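Local coordinates for protein voltage-sensor containing phosphatase (Ciona intestinalis, PDB 3V0H) that probably removes phosphate from phosphoinositides in a PTEN-like phosphatase domain, under the control of a membrane voltage sensor in the full-length protein, at residues Asn14-Arg19 and Arg161-Val166; Met37-Ser42 and Ala123-Gly128; Asp94-Thr99 and Pro289-Phe294; Asp109-Met114 and Ser138-Glu143. The protein carries 1 engineered substitution. All coordinates share one frame; numbering follows the deposited sequence. Where two conformers were deposited one is given.

Contact 1. Residues Asn14-Arg19 and Arg161-Val166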
# COMPACT_ATOMS: atom_id res chain seq x y z
N ASN A 14 -6.60 6.01 -19.19
CA ASN A 14 -6.82 4.76 -19.93
C ASN A 14 -7.25 3.60 -19.02
O ASN A 14 -7.00 2.43 -19.31
CB ASN A 14 -5.56 4.37 -20.72
CG ASN A 14 -4.37 4.04 -19.82
OD1 ASN A 14 -3.67 3.05 -20.04
ND2 ASN A 14 -4.13 4.88 -18.82
N LYS A 15 -7.90 3.94 -17.91
CA LYS A 15 -8.53 2.93 -17.05
C LYS A 15 -9.70 2.32 -17.82
O LYS A 15 -10.39 3.03 -18.55
CB LYS A 15 -9.02 3.56 -15.75
CG LYS A 15 -7.91 4.10 -14.85
CD LYS A 15 -8.50 4.71 -13.59
CE LYS A 15 -7.53 5.65 -12.90
NZ LYS A 15 -6.48 4.91 -12.15
N ARG A 16 -9.91 1.01 -17.67
CA ARG A 16 -10.98 0.31 -18.40
C ARG A 16 -12.36 0.74 -17.91
O ARG A 16 -12.74 0.49 -16.76
CB ARG A 16 -10.82 -1.21 -18.30
CG ARG A 16 -11.78 -1.99 -19.21
CD ARG A 16 -11.53 -3.50 -19.13
NE ARG A 16 -10.14 -3.85 -19.39
CZ ARG A 16 -9.60 -4.01 -20.60
NH1 ARG A 16 -10.35 -3.86 -21.69
NH2 ARG A 16 -8.32 -4.32 -20.71
N ARG A 17 -13.11 1.39 -18.80
CA ARG A 17 -14.40 1.96 -18.44
C ARG A 17 -15.55 1.02 -18.79
O ARG A 17 -15.38 0.08 -19.58
CB ARG A 17 -14.60 3.32 -19.14
CG ARG A 17 -13.56 4.37 -18.77
CD ARG A 17 -13.88 5.74 -19.38
NE ARG A 17 -15.15 6.26 -18.89
CZ ARG A 17 -15.30 7.01 -17.80
NH1 ARG A 17 -14.26 7.34 -17.06
NH2 ARG A 17 -16.51 7.42 -17.44
N TYR A 18 -16.70 1.25 -18.17
CA TYR A 18 -17.91 0.52 -18.48
C TYR A 18 -18.80 1.46 -19.29
O TYR A 18 -19.25 2.48 -18.77
CB TYR A 18 -18.62 0.07 -17.20
CG TYR A 18 -19.85 -0.79 -17.44
CD1 TYR A 18 -19.77 -2.18 -17.42
CD2 TYR A 18 -21.10 -0.20 -17.67
CE1 TYR A 18 -20.90 -2.97 -17.64
CE2 TYR A 18 -22.23 -0.98 -17.90
CZ TYR A 18 -22.12 -2.36 -17.87
OH TYR A 18 -23.24 -3.14 -18.09
N ARG A 19 -19.02 1.12 -20.56
CA ARG A 19 -19.87 1.94 -21.43
C ARG A 19 -20.93 1.10 -22.14
O ARG A 19 -20.92 0.98 -23.37
CB ARG A 19 -19.04 2.73 -22.46
CG ARG A 19 -17.80 3.43 -21.91
CD ARG A 19 -16.51 2.73 -22.35
NE ARG A 19 -15.96 3.29 -23.59
CZ ARG A 19 -16.24 2.86 -24.82
NH1 ARG A 19 -15.68 3.45 -25.87
NH2 ARG A 19 -17.06 1.83 -25.02
N ARG A 161 -7.58 -3.59 -15.11
CA ARG A 161 -7.83 -2.18 -14.83
C ARG A 161 -7.26 -1.25 -15.92
O ARG A 161 -7.78 -0.15 -16.13
CB ARG A 161 -7.32 -1.81 -13.44
CG ARG A 161 -7.82 -0.48 -12.92
CD ARG A 161 -9.27 -0.53 -12.43
NE ARG A 161 -9.62 0.74 -11.80
CZ ARG A 161 -10.49 1.62 -12.28
NH1 ARG A 161 -11.17 1.39 -13.40
NH2 ARG A 161 -10.70 2.75 -11.61
N THR A 162 -6.22 -1.70 -16.62
CA THR A 162 -5.63 -0.93 -17.71
C THR A 162 -6.27 -1.31 -19.05
O THR A 162 -6.38 -2.50 -19.39
CB THR A 162 -4.09 -1.16 -17.82
OG1 THR A 162 -3.48 -1.08 -16.52
CG2 THR A 162 -3.45 -0.13 -18.73
N ASP A 163 -6.72 -0.31 -19.81
CA ASP A 163 -7.13 -0.52 -21.20
C ASP A 163 -5.99 -0.07 -22.10
O ASP A 163 -5.84 1.12 -22.39
CB ASP A 163 -8.42 0.24 -21.53
CG ASP A 163 -9.06 -0.21 -22.85
OD1 ASP A 163 -10.27 0.07 -23.04
OD2 ASP A 163 -8.38 -0.84 -23.69
N PHE A 164 -5.18 -1.03 -22.54
CA PHE A 164 -4.02 -0.73 -23.39
C PHE A 164 -4.37 -0.28 -24.82
O PHE A 164 -3.52 0.29 -25.51
CB PHE A 164 -3.03 -1.91 -23.40
CG PHE A 164 -2.25 -2.03 -22.12
CD1 PHE A 164 -1.24 -1.12 -21.82
CD2 PHE A 164 -2.51 -3.06 -21.23
CE1 PHE A 164 -0.50 -1.23 -20.64
CE2 PHE A 164 -1.77 -3.18 -20.04
CZ PHE A 164 -0.77 -2.26 -19.75
N GLU A 165 -5.61 -0.52 -25.23
CA GLU A 165 -6.08 -0.03 -26.53
C GLU A 165 -6.35 1.47 -26.51
O GLU A 165 -6.44 2.10 -27.57
CB GLU A 165 -7.31 -0.81 -27.01
CG GLU A 165 -6.97 -1.88 -28.05
CD GLU A 165 -6.63 -1.28 -29.41
OE1 GLU A 165 -5.43 -1.18 -29.74
OE2 GLU A 165 -7.57 -0.90 -30.15
N VAL A 166 -6.46 2.04 -25.31
CA VAL A 166 -6.64 3.48 -25.15
C VAL A 166 -5.30 4.17 -24.93
O VAL A 166 -5.04 5.21 -25.53
CB VAL A 166 -7.61 3.82 -23.98
CG1 VAL A 166 -7.84 5.33 -23.90
CG2 VAL A 166 -8.94 3.10 -24.15
O HOH W 1 -5.81 -3.72 -22.49
O HOH W 2 -11.96 1.87 -21.54
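Asn14 O takes the N-H of Asp163 at 2.8 Å. Two residues on, Arg16 N gives to Arg161 O at 2.9 Å, two residues before Asp163. The two bonds flank a single beta bridge between Lys15 and Thr162, in the tensin-type phosphatase domain. They join the N-terminal loop to the turn that follows helix 150-161. The Arg16 side chain crosses Asp163 at about a right angle and lays one guanidinium face over Asp163 CA. Its NH1 is 4.1 Å from Asp163 OD2, too far for a salt bridge and with no N-H aimed at the oxygen. Arg16 NE donates to Arg160 O instead. Asp163 OD2 accepts from Glu165 N, an Asx turn that holds the carboxylate. Arg161 doubles back through a bend at chi2 (76°). Lys15 CD then lies over one face of its guanidinium, 3.5 Å from Arg161 NH2. Lys15 NZ and Arg161 NH2 both reach Gly128 O in the phosphate-binding loop, which probably eases their like charges; NZ also bonds Gln171 OE1. Arg161 NE donates to Gly129 O, and NH1 forms a salt bridge with Asp26. Water 2 bridges the backbone and the acid: it accepts from Arg17 N and donates to Asp163 OD1 at 2.9 Å.

Contact 2. Residues Met37-Ser42 and Ala123-Gly128. Engineered in segment 123-128: Ser126 (natural residue Cys). With I3P (D-myo-inositol-1,4,5-triphosphate), chain C; I3P (D-myo-inositol-1,4,5-triphosphate), chain D.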
# COMPACT_ATOMS: atom_id res chain seq x y z
N MET A 37 -13.36 0.17 -9.02
CA MET A 37 -13.82 1.47 -9.52
C MET A 37 -13.21 2.62 -8.73
O MET A 37 -12.60 2.41 -7.69
CB MET A 37 -15.35 1.54 -9.49
CG MET A 37 -15.97 1.53 -8.11
SD MET A 37 -17.74 1.39 -8.18
CE MET A 37 -18.14 1.49 -6.42
N SER A 38 -13.36 3.83 -9.26
CA SER A 38 -12.93 5.04 -8.55
C SER A 38 -14.05 5.52 -7.61
O SER A 38 -15.10 4.89 -7.49
CB SER A 38 -12.53 6.13 -9.55
OG SER A 38 -13.53 6.31 -10.53
N PHE A 39 -13.81 6.66 -6.96
CA PHE A 39 -14.71 7.19 -5.94
C PHE A 39 -16.08 7.61 -6.49
O PHE A 39 -16.15 8.26 -7.54
CB PHE A 39 -14.03 8.38 -5.26
CG PHE A 39 -14.58 8.71 -3.91
CD1 PHE A 39 -14.09 8.07 -2.78
CD2 PHE A 39 -15.59 9.65 -3.76
CE1 PHE A 39 -14.59 8.36 -1.51
CE2 PHE A 39 -16.10 9.96 -2.49
CZ PHE A 39 -15.59 9.31 -1.37
N PRO A 40 -17.17 7.23 -5.80
CA PRO A 40 -18.51 7.73 -6.16
C PRO A 40 -18.69 9.16 -5.67
O PRO A 40 -18.91 9.41 -4.48
CB PRO A 40 -19.46 6.75 -5.47
CG PRO A 40 -18.67 6.20 -4.32
CD PRO A 40 -17.22 6.29 -4.67
N SER A 41 -18.59 10.10 -6.60
CA SER A 41 -18.45 11.52 -6.27
C SER A 41 -19.77 12.28 -6.29
O SER A 41 -20.73 11.88 -6.96
CB SER A 41 -17.45 12.17 -7.23
OG SER A 41 -16.26 11.39 -7.28
N SER A 42 -19.82 13.38 -5.55
CA SER A 42 -20.99 14.25 -5.54
C SER A 42 -20.67 15.67 -6.03
O SER A 42 -19.52 16.12 -5.93
CB SER A 42 -21.65 14.28 -4.16
OG SER A 42 -20.71 14.16 -3.11
N ALA A 123 -17.78 -4.73 -4.94
CA ALA A 123 -17.20 -3.61 -5.67
C ALA A 123 -16.26 -2.84 -4.76
O ALA A 123 -16.69 -2.23 -3.77
CB ALA A 123 -18.28 -2.71 -6.21
N ILE A 124 -14.98 -2.89 -5.09
CA ILE A 124 -13.94 -2.30 -4.26
C ILE A 124 -13.53 -0.98 -4.89
O ILE A 124 -13.21 -0.92 -6.07
CB ILE A 124 -12.73 -3.26 -4.14
CG1 ILE A 124 -13.18 -4.54 -3.40
CG2 ILE A 124 -11.55 -2.59 -3.42
CD1 ILE A 124 -12.23 -5.72 -3.55
N HIS A 125 -13.59 0.09 -4.10
CA HIS A 125 -13.21 1.39 -4.63
C HIS A 125 -12.32 2.18 -3.69
O HIS A 125 -12.25 1.93 -2.50
CB HIS A 125 -14.44 2.21 -5.04
CG HIS A 125 -15.08 2.96 -3.91
ND1 HIS A 125 -14.58 4.16 -3.43
CD2 HIS A 125 -16.19 2.70 -3.19
CE1 HIS A 125 -15.35 4.59 -2.44
NE2 HIS A 125 -16.34 3.73 -2.28
N SER A 126 -11.65 3.18 -4.25
CA SER A 126 -10.84 4.07 -3.47
C SER A 126 -11.00 5.44 -4.10
O SER A 126 -12.12 5.81 -4.46
CB SER A 126 -9.40 3.59 -3.47
OG SER A 126 -9.05 3.18 -4.79
N LYS A 127 -9.93 6.21 -4.22
CA LYS A 127 -10.02 7.48 -4.93
C LYS A 127 -9.93 7.21 -6.43
O LYS A 127 -10.82 7.60 -7.18
CB LYS A 127 -8.92 8.44 -4.49
CG LYS A 127 -8.98 9.81 -5.15
CD LYS A 127 -7.78 10.62 -4.78
CE LYS A 127 -7.75 11.93 -5.56
NZ LYS A 127 -6.67 12.83 -5.04
N GLY A 128 -8.86 6.54 -6.85
CA GLY A 128 -8.62 6.29 -8.27
C GLY A 128 -8.84 4.86 -8.73
O GLY A 128 -8.67 4.55 -9.90
C1 I3P C . -4.36 6.21 -6.14
C2 I3P C . -4.94 7.60 -6.41
C3 I3P C . -3.82 8.65 -6.42
C4 I3P C . -2.72 8.27 -7.42
C5 I3P C . -2.14 6.90 -7.09
C6 I3P C . -3.23 5.84 -7.10
O1 I3P C . -5.37 5.22 -6.27
O2 I3P C . -5.64 7.61 -7.66
O3 I3P C . -4.34 9.95 -6.69
O4 I3P C . -1.68 9.23 -7.36
O5 I3P C . -1.08 6.58 -8.01
O6 I3P C . -2.71 4.58 -6.68
P1 I3P C . -6.12 4.64 -4.97
O11 I3P C . -6.83 3.41 -5.51
O12 I3P C . -5.04 4.32 -3.97
O13 I3P C . -7.05 5.77 -4.58
P4 I3P C . -1.55 10.40 -8.48
O41 I3P C . -0.48 11.24 -7.83
O42 I3P C . -2.94 11.01 -8.54
O43 I3P C . -1.17 9.68 -9.74
P5 I3P C . 0.15 5.67 -7.54
O51 I3P C . 1.28 6.05 -8.46
O52 I3P C . 0.38 5.99 -6.08
O53 I3P C . -0.34 4.25 -7.71
C1 I3P D . -12.56 17.12 -4.05
C2 I3P D . -12.11 17.31 -2.60
C3 I3P D . -11.03 16.29 -2.24
C4 I3P D . -9.83 16.31 -3.19
C5 I3P D . -10.15 16.45 -4.68
C6 I3P D . -11.40 17.27 -5.04
O1 I3P D . -13.57 18.08 -4.37
O2 I3P D . -11.63 18.65 -2.40
O3 I3P D . -10.59 16.54 -0.90
O4 I3P D . -9.11 15.09 -3.01
O5 I3P D . -9.04 17.07 -5.33
O6 I3P D . -11.85 16.87 -6.34
P1 I3P D . -15.09 17.96 -3.83
O11 I3P D . -15.92 18.43 -4.99
O12 I3P D . -15.28 16.50 -3.48
O13 I3P D . -15.10 18.89 -2.63
P4 I3P D . -7.76 15.01 -2.14
O41 I3P D . -6.87 16.10 -2.69
O42 I3P D . -7.26 13.61 -2.40
O43 I3P D . -8.21 15.24 -0.71
P5 I3P D . -8.14 16.31 -6.43
O51 I3P D . -7.44 17.43 -7.16
O52 I3P D . -9.13 15.54 -7.28
O53 I3P D . -7.22 15.44 -5.61
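His125 CB lies 3.2 Å from Met37 O and also meets Met37 CG. His125 ends strand 121-125 and opens the HCX5R P-loop signature of the cysteine-phosphatase fold. Strand 34-37 runs parallel beside it, with Met37 N bonded to Ile124 O. The side chain turns CG between its backbone N and carbonyl carbon (chi1 84°), which brings one face of the imidazole against Pro40. CD2 faces the Met37 methyl, CE. ND1 donates to Ser126 O almost straight (174°), in the ring plane and on a carbonyl lone pair. This bond fixes the rotation of the ring. His125 CE1 reaches Phe39 CD1 at 3.7 Å. The His125 edge turns to the Phe39 ring face, an offset edge-to-face pair with planes 85° apart. Pro40 CD sits over one face of the imidazole, 3.5 Å from the centroid, as a CH-pi contact. At the tip, NE2 is hydrogen-bonded to Tyr78 OH. Beyond Ser126, Phe39 N bonds Lys127 O. The loop itself grips the 1-phosphate of the chain C inositol trisphosphate. Ser126, engineered in place of the natural Cys, brings OG to the phosphate. Lys127 stretches out to the second ligand, chain D, where NZ gives to O53 and O42. Gly128 N, like Lys127 N, points at one phosphate oxygen: it donates to O13 of the chain C ligand at 3.0 Å.

Contact 3. Residues Asp94-Thr99 and Pro289-Phe294. With I3P (D-myo-inositol-1,4,5-triphosphate), chain C.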
# COMPACT_ATOMS: atom_id res chain seq x y z
N ASP A 94 -4.08 7.29 1.19
CA ASP A 94 -3.58 7.34 -0.18
C ASP A 94 -2.08 7.05 -0.18
O ASP A 94 -1.36 7.56 0.67
CB ASP A 94 -3.85 8.74 -0.73
CG ASP A 94 -3.79 8.81 -2.25
OD1 ASP A 94 -4.06 9.91 -2.79
OD2 ASP A 94 -3.48 7.80 -2.91
N HIS A 95 -1.62 6.22 -1.12
CA HIS A 95 -0.20 5.81 -1.26
C HIS A 95 0.32 4.95 -0.11
O HIS A 95 1.54 4.76 0.03
CB HIS A 95 0.76 7.00 -1.44
CG HIS A 95 0.23 8.08 -2.34
ND1 HIS A 95 0.02 7.88 -3.69
CD2 HIS A 95 -0.09 9.37 -2.09
CE1 HIS A 95 -0.44 9.00 -4.22
NE2 HIS A 95 -0.51 9.92 -3.28
N ASN A 96 -0.58 4.44 0.72
CA ASN A 96 -0.18 3.60 1.85
C ASN A 96 -0.90 2.25 1.85
O ASN A 96 -1.48 1.85 0.83
CB ASN A 96 -0.36 4.36 3.18
CG ASN A 96 0.69 5.45 3.37
OD1 ASN A 96 1.75 5.19 3.94
ND2 ASN A 96 0.43 6.64 2.85
N VAL A 97 -0.85 1.53 2.97
CA VAL A 97 -1.39 0.18 3.04
C VAL A 97 -2.35 0.00 4.22
O VAL A 97 -2.26 0.74 5.20
CB VAL A 97 -0.28 -0.91 3.13
CG1 VAL A 97 0.51 -1.00 1.82
CG2 VAL A 97 0.67 -0.67 4.33
N PRO A 98 -3.25 -0.99 4.13
CA PRO A 98 -4.02 -1.34 5.30
C PRO A 98 -3.13 -2.06 6.32
O PRO A 98 -2.12 -2.65 5.93
CB PRO A 98 -5.03 -2.36 4.75
CG PRO A 98 -4.31 -3.04 3.65
CD PRO A 98 -3.51 -1.91 3.00
N THR A 99 -3.52 -2.05 7.59
CA THR A 99 -2.89 -2.96 8.54
C THR A 99 -3.27 -4.38 8.13
O THR A 99 -4.32 -4.58 7.51
CB THR A 99 -3.33 -2.71 10.00
OG1 THR A 99 -4.72 -3.02 10.14
CG2 THR A 99 -3.09 -1.24 10.38
N PRO A 289 11.25 12.14 1.15
CA PRO A 289 12.07 11.47 0.13
C PRO A 289 11.77 9.99 -0.06
O PRO A 289 11.54 9.56 -1.18
CB PRO A 289 13.49 11.68 0.65
CG PRO A 289 13.43 12.99 1.34
CD PRO A 289 12.09 12.97 2.04
N PHE A 290 11.78 9.22 1.03
CA PHE A 290 11.46 7.78 0.94
C PHE A 290 10.89 7.24 2.24
O PHE A 290 11.14 7.78 3.32
CB PHE A 290 12.63 6.92 0.41
CG PHE A 290 13.95 7.11 1.14
CD1 PHE A 290 14.36 6.17 2.09
CD2 PHE A 290 14.77 8.19 0.85
CE1 PHE A 290 15.59 6.33 2.76
CE2 PHE A 290 15.99 8.36 1.52
CZ PHE A 290 16.40 7.42 2.47
N TYR A 291 10.11 6.17 2.12
CA TYR A 291 9.50 5.53 3.28
C TYR A 291 9.18 4.09 2.94
O TYR A 291 9.23 3.72 1.78
CB TYR A 291 8.22 6.26 3.72
CG TYR A 291 7.08 6.23 2.70
CD1 TYR A 291 5.97 5.41 2.88
CD2 TYR A 291 7.11 7.05 1.56
CE1 TYR A 291 4.91 5.39 1.95
CE2 TYR A 291 6.07 7.05 0.64
CZ TYR A 291 4.98 6.21 0.84
OH TYR A 291 3.96 6.21 -0.08
N PHE A 292 8.82 3.30 3.95
CA PHE A 292 8.31 1.96 3.70
C PHE A 292 7.51 1.45 4.88
O PHE A 292 7.70 1.89 6.00
CB PHE A 292 9.43 0.97 3.34
CG PHE A 292 10.54 0.87 4.37
CD1 PHE A 292 10.47 -0.06 5.40
CD2 PHE A 292 11.67 1.68 4.27
CE1 PHE A 292 11.50 -0.17 6.35
CE2 PHE A 292 12.72 1.57 5.20
CZ PHE A 292 12.63 0.65 6.25
N TRP A 293 6.62 0.51 4.59
CA TRP A 293 5.93 -0.28 5.61
C TRP A 293 6.51 -1.69 5.73
O TRP A 293 6.93 -2.29 4.73
CB TRP A 293 4.47 -0.43 5.22
CG TRP A 293 3.66 0.81 5.31
CD1 TRP A 293 3.57 1.82 4.37
CD2 TRP A 293 2.75 1.16 6.36
NE1 TRP A 293 2.68 2.77 4.80
CE2 TRP A 293 2.16 2.39 6.01
CE3 TRP A 293 2.39 0.55 7.57
CZ2 TRP A 293 1.23 3.04 6.84
CZ3 TRP A 293 1.45 1.18 8.40
CH2 TRP A 293 0.89 2.42 8.02
N PHE A 294 6.51 -2.23 6.95
CA PHE A 294 6.73 -3.65 7.19
C PHE A 294 5.91 -4.13 8.38
O PHE A 294 5.40 -3.33 9.17
CB PHE A 294 8.23 -3.97 7.38
CG PHE A 294 8.79 -3.51 8.70
CD1 PHE A 294 8.94 -4.41 9.76
CD2 PHE A 294 9.17 -2.19 8.89
CE1 PHE A 294 9.45 -3.99 10.99
CE2 PHE A 294 9.68 -1.75 10.12
CZ PHE A 294 9.83 -2.66 11.17
C1 I3P C . -4.36 6.21 -6.14
C2 I3P C . -4.94 7.60 -6.41
C3 I3P C . -3.82 8.65 -6.42
C4 I3P C . -2.72 8.27 -7.42
C5 I3P C . -2.14 6.90 -7.09
C6 I3P C . -3.23 5.84 -7.10
O1 I3P C . -5.37 5.22 -6.27
O2 I3P C . -5.64 7.61 -7.66
O3 I3P C . -4.34 9.95 -6.69
O4 I3P C . -1.68 9.23 -7.36
O5 I3P C . -1.08 6.58 -8.01
O6 I3P C . -2.71 4.58 -6.68
P1 I3P C . -6.12 4.64 -4.97
O11 I3P C . -6.83 3.41 -5.51
O12 I3P C . -5.04 4.32 -3.97
O13 I3P C . -7.05 5.77 -4.58
P4 I3P C . -1.55 10.40 -8.48
O41 I3P C . -0.48 11.24 -7.83
O42 I3P C . -2.94 11.01 -8.54
O43 I3P C . -1.17 9.68 -9.74
P5 I3P C . 0.15 5.67 -7.54
O51 I3P C . 1.28 6.05 -8.46
O52 I3P C . 0.38 5.99 -6.08
O53 I3P C . -0.34 4.25 -7.71
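The loop 94-99 and strand 290-295 run roughly alongside each other, 25° apart over His95-Val97 and Tyr291-Trp293. Their backbones stay well separated, with 7.8 Å between the CA atoms of Val97 and Trp293, so the contact is made by side chains. Tyr291 and Trp293 alternate with Phe290, Phe292 and Phe294, so both point across to the loop. Tyr291 OH donates to His95 O at 2.8 Å, the carbonyl lying at the edge of the phenol ring. Trp293 NE1 donates to Asn96 OD1 at 2.7 Å. That bond lies in the indole plane and uses a lone pair in the carbonyl plane of the amide, though the amide and indole planes of Asn96 and Trp293 stand 77° apart. The amide is held at its other end as well, since Asn96 ND2 gives to Asp94 O and to Asp286. This is the interface between the phosphatase domain and the C2 domain, as in PTEN; the strand is an outermost one of its C2 sheet. Val97 sets CG2 between its backbone N and carbonyl carbon. This methyl rests over one face of the Trp293 indole, 3.5 Å from the centroid of the five-membered ring. Tyr181 of helix 176-191 also touches both residues. On the ligand side, Asp94 OD2 lies over the centre of the His95 ring. His95 ND1 donates to O52 of the chain C inositol trisphosphate at 3.1 Å.

Contact 4. Residues Asp109-Met114 and Ser138-Glu143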
# COMPACT_ATOMS: atom_id res chain seq x y z
N ASP A 109 -15.04 -10.38 5.86
CA ASP A 109 -16.31 -9.73 5.53
C ASP A 109 -16.74 -10.06 4.09
O ASP A 109 -17.92 -10.35 3.84
CB ASP A 109 -16.23 -8.22 5.77
CG ASP A 109 -17.52 -7.49 5.41
OD1 ASP A 109 -17.70 -7.17 4.22
OD2 ASP A 109 -18.35 -7.24 6.31
N ALA A 110 -15.79 -10.02 3.16
CA ALA A 110 -16.06 -10.39 1.77
C ALA A 110 -16.43 -11.87 1.65
O ALA A 110 -17.34 -12.22 0.91
CB ALA A 110 -14.86 -10.04 0.87
N LYS A 111 -15.73 -12.73 2.40
CA LYS A 111 -16.06 -14.16 2.45
C LYS A 111 -17.49 -14.41 2.94
O LYS A 111 -18.24 -15.18 2.32
CB LYS A 111 -15.08 -14.92 3.36
CG LYS A 111 -13.71 -15.19 2.76
CD LYS A 111 -13.60 -16.61 2.17
CE LYS A 111 -13.75 -16.60 0.65
NZ LYS A 111 -13.32 -17.87 -0.00
N VAL A 112 -17.86 -13.77 4.05
CA VAL A 112 -19.22 -13.90 4.60
C VAL A 112 -20.25 -13.54 3.53
O VAL A 112 -21.21 -14.28 3.30
CB VAL A 112 -19.42 -13.04 5.88
CG1 VAL A 112 -20.90 -12.96 6.27
CG2 VAL A 112 -18.60 -13.62 7.04
N TRP A 113 -20.02 -12.41 2.87
CA TRP A 113 -20.91 -11.93 1.82
C TRP A 113 -20.92 -12.82 0.57
O TRP A 113 -21.98 -13.10 0.02
CB TRP A 113 -20.54 -10.49 1.45
CG TRP A 113 -21.29 -9.97 0.27
CD1 TRP A 113 -20.80 -9.74 -0.96
CD2 TRP A 113 -22.68 -9.61 0.23
NE1 TRP A 113 -21.79 -9.27 -1.80
CE2 TRP A 113 -22.95 -9.19 -1.09
CE3 TRP A 113 -23.72 -9.62 1.17
CZ2 TRP A 113 -24.23 -8.76 -1.49
CZ3 TRP A 113 -24.99 -9.20 0.77
CH2 TRP A 113 -25.23 -8.78 -0.55
N MET A 114 -19.75 -13.26 0.11
CA MET A 114 -19.66 -14.03 -1.13
C MET A 114 -20.07 -15.49 -0.95
O MET A 114 -20.56 -16.11 -1.88
CB MET A 114 -18.27 -13.93 -1.77
CG MET A 114 -17.90 -12.51 -2.23
SD MET A 114 -18.87 -11.93 -3.64
CE MET A 114 -17.67 -12.06 -4.96
N SER A 138 -6.36 -7.77 -5.36
CA SER A 138 -5.35 -8.81 -5.57
C SER A 138 -5.33 -9.79 -4.39
O SER A 138 -5.17 -10.99 -4.58
CB SER A 138 -3.96 -8.19 -5.80
OG SER A 138 -3.99 -7.34 -6.95
N SER A 139 -5.51 -9.26 -3.18
CA SER A 139 -5.60 -10.09 -1.98
C SER A 139 -6.83 -11.00 -2.03
O SER A 139 -6.75 -12.19 -1.73
CB SER A 139 -5.61 -9.22 -0.72
OG SER A 139 -4.33 -8.61 -0.52
N TRP A 140 -7.97 -10.43 -2.42
CA TRP A 140 -9.21 -11.20 -2.54
C TRP A 140 -9.07 -12.34 -3.58
O TRP A 140 -9.55 -13.46 -3.35
CB TRP A 140 -10.42 -10.31 -2.89
CG TRP A 140 -11.60 -11.15 -3.25
CD1 TRP A 140 -12.11 -11.37 -4.50
CD2 TRP A 140 -12.38 -11.95 -2.36
NE1 TRP A 140 -13.17 -12.24 -4.44
CE2 TRP A 140 -13.36 -12.61 -3.13
CE3 TRP A 140 -12.35 -12.17 -0.97
CZ2 TRP A 140 -14.31 -13.49 -2.56
CZ3 TRP A 140 -13.29 -13.04 -0.40
CH2 TRP A 140 -14.25 -13.69 -1.20
N LEU A 141 -8.44 -12.04 -4.72
CA LEU A 141 -8.22 -13.05 -5.75
C LEU A 141 -7.35 -14.21 -5.25
O LEU A 141 -7.57 -15.37 -5.63
CB LEU A 141 -7.61 -12.42 -7.01
CG LEU A 141 -8.51 -11.42 -7.76
CD1 LEU A 141 -7.70 -10.67 -8.82
CD2 LEU A 141 -9.71 -12.10 -8.37
N LEU A 142 -6.37 -13.89 -4.41
CA LEU A 142 -5.57 -14.92 -3.74
C LEU A 142 -6.44 -15.75 -2.80
O LEU A 142 -6.37 -16.98 -2.82
CB LEU A 142 -4.39 -14.32 -2.97
CG LEU A 142 -3.20 -13.81 -3.79
CD1 LEU A 142 -2.26 -13.02 -2.87
CD2 LEU A 142 -2.46 -14.96 -4.46
N GLU A 143 -7.24 -15.08 -1.98
CA GLU A 143 -8.15 -15.77 -1.05
C GLU A 143 -9.09 -16.70 -1.80
O GLU A 143 -9.37 -17.81 -1.35
CB GLU A 143 -8.96 -14.76 -0.23
CG GLU A 143 -10.12 -15.36 0.58
CD GLU A 143 -9.69 -16.47 1.53
OE1 GLU A 143 -10.48 -17.41 1.76
OE2 GLU A 143 -8.55 -16.40 2.05
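Helices 100-115 and 131-143 of the phosphatase domain pack across the Trp140 indole, the residue with the largest buried area here. Their short segments cross at -57°, with axes 11.5 Å apart at closest. Trp140 sets CG anti to its backbone N (chi1 170°), and the six-membered ring reaches the other helix. Ala110 CB meets Trp140 CZ3 at 3.6 Å. Met114 CG meets Trp140 CZ2 at 3.7 Å, and Lys111 CE approaches CH2 between them. All three come obliquely to the ring. Lys111 bends at chi2 and chi3 and passes from the indole to Glu143. Lys111 NZ forms a weak salt bridge with Glu143 OE1 at 3.4 Å, while CD lies even nearer that oxygen. The other oxygen, OE2, is paired with Lys189 of helix 176-191. Ile122 of strand 121-125 touches both Met114 and Trp140, so the contact rests on the central sheet. Helices packed together against a largely parallel sheet are typical of the alpha/beta fold of cysteine-dependent phosphatases.

How the contacts relate
From the N terminus, contact 1 closes a long loop by joining the first modelled residues to the end of helix 150-161. Contact 2 is nested inside it and ties the end of strand 34-37 to the phosphate-binding loop. The two touch where Arg161 and Lys15 reach Gly128. Contact 4 also lies inside the loop of contact 1 and crosses contact 2, because strand 121-125 runs between its two helices. Contact 3 starts within the phosphatase domain but ends in the C2 domain. It therefore crosses contacts 1 and 2 and encloses contact 4. Contacts 2 and 3 share the chain C ligand, which links the phosphate-binding loop to the domain interface.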